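Local coordinates for maltose-binding protein MalE1 (Thermotoga maritima, PDB 6DTU) that binds maltotetraose and probably serves as the solute-binding component of a maltose uptake system, at residues Lys4-Leu17 / Phe46-Val60. Sequence-based numbering, arbitrary orientation.
Sequences KLTIWCSEKQVDIL and FLTAAPEGQGADIIV. With GLC (alpha-D-glucopyranose), chain C.
Trp8 spreads its indole over Ala56, whose CB stands 3.4 Å from the centroid of the five-membered ring and 5° off its normal, a CH-pi contact squarely over the face. With CG anti to the carbonyl carbon (chi1 -68°), the ring extends from strand 4-9 toward helix 39-49, at Phe46 and Ala49. There its far rim meets backbone and methyl groups edge-on: Phe46 N lies in the ring plane, 3.6 Å from Trp8 CZ3, and Ala49 CB abuts CH2. Ile59 CG2 approaches CE3 obliquely. Replacing the indole of Trp8 by the methyl of an alanine is likely to open a gap between the strand and this helix and to leave the Ala56 methyl without the face it rests on.

The two strands run parallel, Trp8 bonding through its N to Ile58 O and through its O to Val60 N (both 3.0 Å). On the sheet face opposite Trp8 and Ile59, Ile7 and Ile58 run alongside one another, Ile7 CG1 resting 4.1 Å from Ile58 CB, and helix 275-286 packs against Ile58. Farther along, Val60 CG2 touches Ile7 CG2 at 3.8 Å and meets Leu17 CD1 of the following helix tip to tip.

Before strand 58-62, the Asp57 carboxylate continues the pairing: OD2 accepts Thr6 N through its anti lone pair (2.8 Å, 166°) and also a water shared with Lys4 O. OD1 is held by Ser272 and Asn274, so both oxygens are engaged and the carboxylate's rotation is fixed. At the other end, a second water links Ser10 N to Val60 O, while Ser10 OG accepts from Lys12 N in an ST turn and from the glucose O2 hydroxyl. Main-chain bonds, Asp57 and the buried indole thus hold strand 4-9 against its neighbour, which is likely to steady the Ser10 turn that receives the sugar.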
loop_
_atom_site.group_PDB
_atom_site.type_symbol
_atom_site.label_atom_id
_atom_site.label_comp_id
_atom_site.label_asym_id
_atom_site.label_seq_id
_atom_site.Cartn_x
_atom_site.Cartn_y
_atom_site.Cartn_z
ATOM N N LYS A 4 1.588 10.227 -28.158
ATOM C CA LYS A 4 1.721 10.620 -26.762
ATOM C C LYS A 4 1.312 9.472 -25.855
ATOM O O LYS A 4 0.330 8.771 -26.133
ATOM C CB LYS A 4 0.799 11.815 -26.483
ATOM C CG LYS A 4 0.838 12.357 -25.078
ATOM C CD LYS A 4 -0.096 13.559 -25.013
ATOM C CE LYS A 4 -0.130 14.175 -23.685
ATOM N NZ LYS A 4 -0.902 15.450 -23.775
ATOM N N LEU A 5 2.066 9.296 -24.770
ATOM C CA LEU A 5 1.684 8.424 -23.663
ATOM C C LEU A 5 1.461 9.258 -22.417
ATOM O O LEU A 5 2.340 10.030 -22.008
ATOM C CB LEU A 5 2.765 7.392 -23.356
ATOM C CG LEU A 5 3.082 6.373 -24.458
ATOM C CD1 LEU A 5 4.224 5.501 -24.032
ATOM C CD2 LEU A 5 1.830 5.567 -24.804
ATOM N N THR A 6 0.284 9.104 -21.823
ATOM C CA THR A 6 -0.063 9.757 -20.568
ATOM C C THR A 6 -0.097 8.724 -19.453
ATOM O O THR A 6 -0.672 7.639 -19.617
ATOM C CB THR A 6 -1.412 10.450 -20.704
ATOM O OG1 THR A 6 -1.308 11.441 -21.737
ATOM C CG2 THR A 6 -1.770 11.152 -19.381
ATOM N N ILE A 7 0.522 9.061 -18.324
ATOM C CA ILE A 7 0.617 8.196 -17.156
ATOM C C ILE A 7 -0.055 8.907 -15.999
ATOM O O ILE A 7 0.223 10.087 -15.762
ATOM C CB ILE A 7 2.096 7.989 -16.789
ATOM C CG1 ILE A 7 2.888 7.440 -17.977
ATOM C CG2 ILE A 7 2.232 7.091 -15.560
ATOM C CD1 ILE A 7 4.395 7.494 -17.764
ATOM N N TRP A 8 -0.891 8.188 -15.253
ATOM C CA TRP A 8 -1.411 8.645 -13.966
ATOM C C TRP A 8 -0.648 7.927 -12.863
ATOM O O TRP A 8 -0.524 6.697 -12.882
ATOM C CB TRP A 8 -2.901 8.325 -13.787
ATOM C CG TRP A 8 -3.829 9.075 -14.663
ATOM C CD1 TRP A 8 -3.518 10.138 -15.485
ATOM C CD2 TRP A 8 -5.230 8.843 -14.808
ATOM N NE1 TRP A 8 -4.645 10.566 -16.140
ATOM C CE2 TRP A 8 -5.714 9.802 -15.729
ATOM C CE3 TRP A 8 -6.134 7.939 -14.224
ATOM C CZ2 TRP A 8 -7.057 9.858 -16.111
ATOM C CZ3 TRP A 8 -7.468 7.996 -14.603
ATOM C CH2 TRP A 8 -7.916 8.959 -15.532
ATOM N N CYS A 9 -0.151 8.682 -11.907
ATOM C CA CYS A 9 0.544 8.077 -10.778
ATOM C C CYS A 9 0.382 8.988 -9.579
ATOM O O CYS A 9 0.011 10.159 -9.705
ATOM C CB CYS A 9 2.032 7.818 -11.072
ATOM S SG CYS A 9 3.000 9.305 -11.367
ATOM N N SER A 10 0.703 8.445 -8.416
ATOM C CA SER A 10 0.649 9.246 -7.205
ATOM C C SER A 10 1.803 10.244 -7.186
ATOM O O SER A 10 2.679 10.250 -8.047
ATOM C CB SER A 10 0.726 8.345 -5.971
ATOM O OG SER A 10 2.075 8.029 -5.687
ATOM N N GLU A 11 1.839 11.077 -6.141
ATOM C CA GLU A 11 2.902 12.071 -6.057
ATOM C C GLU A 11 4.289 11.447 -5.959
ATOM O O GLU A 11 5.267 12.076 -6.368
ATOM C CB GLU A 11 2.681 13.025 -4.874
ATOM C CG GLU A 11 2.878 12.407 -3.514
ATOM C CD GLU A 11 1.578 11.993 -2.906
ATOM O OE1 GLU A 11 0.635 11.772 -3.693
ATOM O OE2 GLU A 11 1.484 11.907 -1.658
ATOM N N LYS A 12 4.385 10.215 -5.450
ATOM C CA LYS A 12 5.691 9.640 -5.155
ATOM C C LYS A 12 6.498 9.353 -6.414
ATOM O O LYS A 12 7.726 9.437 -6.381
ATOM C CB LYS A 12 5.540 8.363 -4.321
ATOM C CG LYS A 12 4.808 8.560 -2.980
ATOM C CD LYS A 12 5.513 9.571 -2.057
ATOM C CE LYS A 12 4.775 9.726 -0.737
ATOM N NZ LYS A 12 5.526 10.615 0.207
ATOM N N GLN A 13 5.839 9.010 -7.518
ATOM C CA GLN A 13 6.518 8.580 -8.730
ATOM C C GLN A 13 6.630 9.673 -9.778
ATOM O O GLN A 13 7.266 9.441 -10.812
ATOM C CB GLN A 13 5.831 7.344 -9.348
ATOM C CG GLN A 13 5.629 6.154 -8.419
ATOM C CD GLN A 13 4.285 6.156 -7.733
ATOM O OE1 GLN A 13 3.549 7.139 -7.779
ATOM N NE2 GLN A 13 3.965 5.071 -7.073
ATOM N N VAL A 14 6.080 10.870 -9.522
ATOM C CA VAL A 14 5.990 11.877 -10.586
ATOM C C VAL A 14 7.375 12.286 -11.082
ATOM O O VAL A 14 7.624 12.332 -12.290
ATOM C CB VAL A 14 5.185 13.103 -10.119
ATOM C CG1 VAL A 14 5.419 14.245 -11.101
ATOM C CG2 VAL A 14 3.696 12.773 -9.951
ATOM N N ASP A 15 8.295 12.594 -10.165
ATOM C CA ASP A 15 9.578 13.157 -10.579
ATOM C C ASP A 15 10.374 12.176 -11.420
ATOM O O ASP A 15 10.926 12.537 -12.473
ATOM C CB ASP A 15 10.412 13.569 -9.363
ATOM C CG ASP A 15 9.917 14.834 -8.683
ATOM O OD1 ASP A 15 8.985 15.498 -9.185
ATOM O OD2 ASP A 15 10.518 15.185 -7.643
ATOM N N ILE A 16 10.520 10.944 -10.933
ATOM C CA ILE A 16 11.339 9.989 -11.668
ATOM C C ILE A 16 10.702 9.640 -13.001
ATOM O O ILE A 16 11.391 9.566 -14.024
ATOM C CB ILE A 16 11.695 8.745 -10.832
ATOM C CG1 ILE A 16 12.578 7.806 -11.663
ATOM C CG2 ILE A 16 10.419 8.044 -10.317
ATOM C CD1 ILE A 16 13.848 8.460 -12.229
ATOM N N LEU A 17 9.380 9.460 -13.030
ATOM C CA LEU A 17 8.722 9.143 -14.301
ATOM C C LEU A 17 8.753 10.311 -15.279
ATOM O O LEU A 17 8.816 10.095 -16.499
ATOM C CB LEU A 17 7.287 8.678 -14.055
ATOM C CG LEU A 17 7.123 7.322 -13.357
ATOM C CD1 LEU A 17 5.649 6.998 -13.121
ATOM C CD2 LEU A 17 7.761 6.233 -14.158
ATOM N N PHE A 46 -10.145 6.068 -13.078
ATOM C CA PHE A 46 -9.937 5.231 -14.253
ATOM C C PHE A 46 -11.207 4.462 -14.611
ATOM O O PHE A 46 -11.556 4.339 -15.787
ATOM C CB PHE A 46 -8.759 4.295 -13.982
ATOM C CG PHE A 46 -8.290 3.560 -15.188
ATOM C CD1 PHE A 46 -7.581 4.219 -16.182
ATOM C CD2 PHE A 46 -8.529 2.197 -15.320
ATOM C CE1 PHE A 46 -7.135 3.550 -17.294
ATOM C CE2 PHE A 46 -8.084 1.530 -16.445
ATOM C CZ PHE A 46 -7.380 2.211 -17.423
ATOM N N LEU A 47 -11.920 3.961 -13.606
ATOM C CA LEU A 47 -13.195 3.297 -13.877
ATOM C C LEU A 47 -14.155 4.236 -14.587
ATOM O O LEU A 47 -14.922 3.810 -15.457
ATOM C CB LEU A 47 -13.808 2.808 -12.563
ATOM C CG LEU A 47 -13.134 1.595 -11.920
ATOM C CD1 LEU A 47 -13.581 1.449 -10.453
ATOM C CD2 LEU A 47 -13.500 0.380 -12.693
ATOM N N THR A 48 -14.136 5.511 -14.222
ATOM C CA THR A 48 -15.024 6.474 -14.859
ATOM C C THR A 48 -14.503 6.880 -16.237
ATOM O O THR A 48 -15.261 6.896 -17.213
ATOM C CB THR A 48 -15.153 7.722 -13.978
ATOM O OG1 THR A 48 -15.736 7.378 -12.714
ATOM C CG2 THR A 48 -16.034 8.765 -14.659
ATOM N N ALA A 49 -13.213 7.209 -16.340
ATOM C CA ALA A 49 -12.698 7.832 -17.552
ATOM C C ALA A 49 -12.352 6.824 -18.651
ATOM O O ALA A 49 -12.448 7.147 -19.839
ATOM C CB ALA A 49 -11.471 8.688 -17.226
ATOM N N ALA A 50 -11.882 5.633 -18.293
ATOM C CA ALA A 50 -11.435 4.702 -19.329
ATOM C C ALA A 50 -12.517 4.351 -20.342
ATOM O O ALA A 50 -12.249 4.440 -21.552
ATOM C CB ALA A 50 -10.727 3.483 -18.724
ATOM N N PRO A 51 -13.739 3.983 -19.943
ATOM C CA PRO A 51 -14.797 3.739 -20.942
ATOM C C PRO A 51 -15.171 4.970 -21.760
ATOM O O PRO A 51 -15.768 4.828 -22.833
ATOM C CB PRO A 51 -15.981 3.265 -20.089
ATOM C CG PRO A 51 -15.396 2.810 -18.805
ATOM C CD PRO A 51 -14.198 3.698 -18.573
ATOM N N GLU A 52 -14.892 6.169 -21.270
ATOM C CA GLU A 52 -15.215 7.387 -21.995
ATOM C C GLU A 52 -14.118 7.815 -22.946
ATOM O O GLU A 52 -14.256 8.862 -23.595
ATOM C CB GLU A 52 -15.510 8.528 -21.019
ATOM C CG GLU A 52 -16.756 8.306 -20.196
ATOM C CD GLU A 52 -17.997 8.188 -21.065
ATOM O OE1 GLU A 52 -18.208 9.073 -21.919
ATOM O OE2 GLU A 52 -18.753 7.208 -20.905
ATOM N N GLY A 53 -13.049 7.035 -23.066
ATOM C CA GLY A 53 -11.938 7.407 -23.913
ATOM C C GLY A 53 -11.038 8.468 -23.337
ATOM O O GLY A 53 -10.240 9.049 -24.082
ATOM N N GLN A 54 -11.161 8.746 -22.033
ATOM C CA GLN A 54 -10.407 9.783 -21.337
ATOM C C GLN A 54 -9.471 9.235 -20.271
ATOM O O GLN A 54 -8.929 10.018 -19.484
ATOM C CB GLN A 54 -11.343 10.824 -20.714
ATOM C CG GLN A 54 -12.191 11.548 -21.743
ATOM C CD GLN A 54 -12.836 12.821 -21.224
ATOM O OE1 GLN A 54 -13.151 12.946 -20.039
ATOM N NE2 GLN A 54 -13.051 13.773 -22.127
ATOM N N GLY A 55 -9.259 7.929 -20.222
ATOM C CA GLY A 55 -8.306 7.380 -19.275
ATOM C C GLY A 55 -6.864 7.502 -19.753
ATOM O O GLY A 55 -6.572 7.519 -20.950
ATOM N N ALA A 56 -5.946 7.567 -18.791
ATOM C CA ALA A 56 -4.524 7.571 -19.128
ATOM C C ALA A 56 -4.161 6.298 -19.885
ATOM O O ALA A 56 -4.841 5.272 -19.786
ATOM C CB ALA A 56 -3.690 7.610 -17.845
ATOM N N ASP A 57 -3.082 6.373 -20.669
ATOM C CA ASP A 57 -2.614 5.169 -21.351
ATOM C C ASP A 57 -2.009 4.167 -20.383
ATOM O O ASP A 57 -2.060 2.962 -20.643
ATOM C CB ASP A 57 -1.596 5.546 -22.417
ATOM C CG ASP A 57 -2.135 6.615 -23.356
ATOM O OD1 ASP A 57 -2.972 6.284 -24.218
ATOM O OD2 ASP A 57 -1.757 7.808 -23.231
ATOM N N ILE A 58 -1.394 4.652 -19.307
ATOM C CA ILE A 58 -0.731 3.820 -18.310
ATOM C C ILE A 58 -1.116 4.342 -16.937
ATOM O O ILE A 58 -1.104 5.557 -16.713
ATOM C CB ILE A 58 0.792 3.925 -18.500
ATOM C CG1 ILE A 58 1.218 3.319 -19.848
ATOM C CG2 ILE A 58 1.550 3.294 -17.352
ATOM C CD1 ILE A 58 2.684 3.615 -20.205
ATOM N N ILE A 59 -1.466 3.443 -16.016
ATOM C CA ILE A 59 -1.715 3.828 -14.632
ATOM C C ILE A 59 -0.733 3.082 -13.742
ATOM O O ILE A 59 -0.340 1.946 -14.022
ATOM C CB ILE A 59 -3.192 3.642 -14.174
ATOM C CG1 ILE A 59 -3.603 2.163 -14.250
ATOM C CG2 ILE A 59 -4.111 4.554 -14.971
ATOM C CD1 ILE A 59 -4.974 1.874 -13.649
ATOM N N VAL A 60 -0.341 3.731 -12.654
ATOM C CA VAL A 60 0.585 3.153 -11.691
ATOM C C VAL A 60 -0.174 2.954 -10.389
ATOM O O VAL A 60 -0.786 3.893 -9.875
ATOM C CB VAL A 60 1.817 4.054 -11.487
ATOM C CG1 VAL A 60 2.785 3.403 -10.519
ATOM C CG2 VAL A 60 2.490 4.410 -12.829
HETATM C C1 GLC C . 1.260 7.423 -1.983
HETATM C C2 GLC C . 1.805 6.099 -2.346
HETATM C C3 GLC C . 0.799 5.032 -2.211
HETATM C C4 GLC C . 0.242 4.986 -0.831
HETATM C C5 GLC C . -0.436 6.339 -0.483
HETATM C C6 GLC C . -0.812 6.457 0.859
HETATM O O1 GLC C . 0.274 7.797 -2.890
HETATM O O2 GLC C . 2.274 6.197 -3.730
HETATM O O3 GLC C . 1.480 3.768 -2.545
HETATM O O4 GLC C . -0.750 3.929 -0.736
HETATM O O5 GLC C . 0.669 7.393 -0.659
HETATM O O6 GLC C . -1.549 7.674 1.022
HETATM O O HOH W 1 -2.024 9.672 -25.175
HETATM O O HOH W 2 0.397 5.603 -8.039
#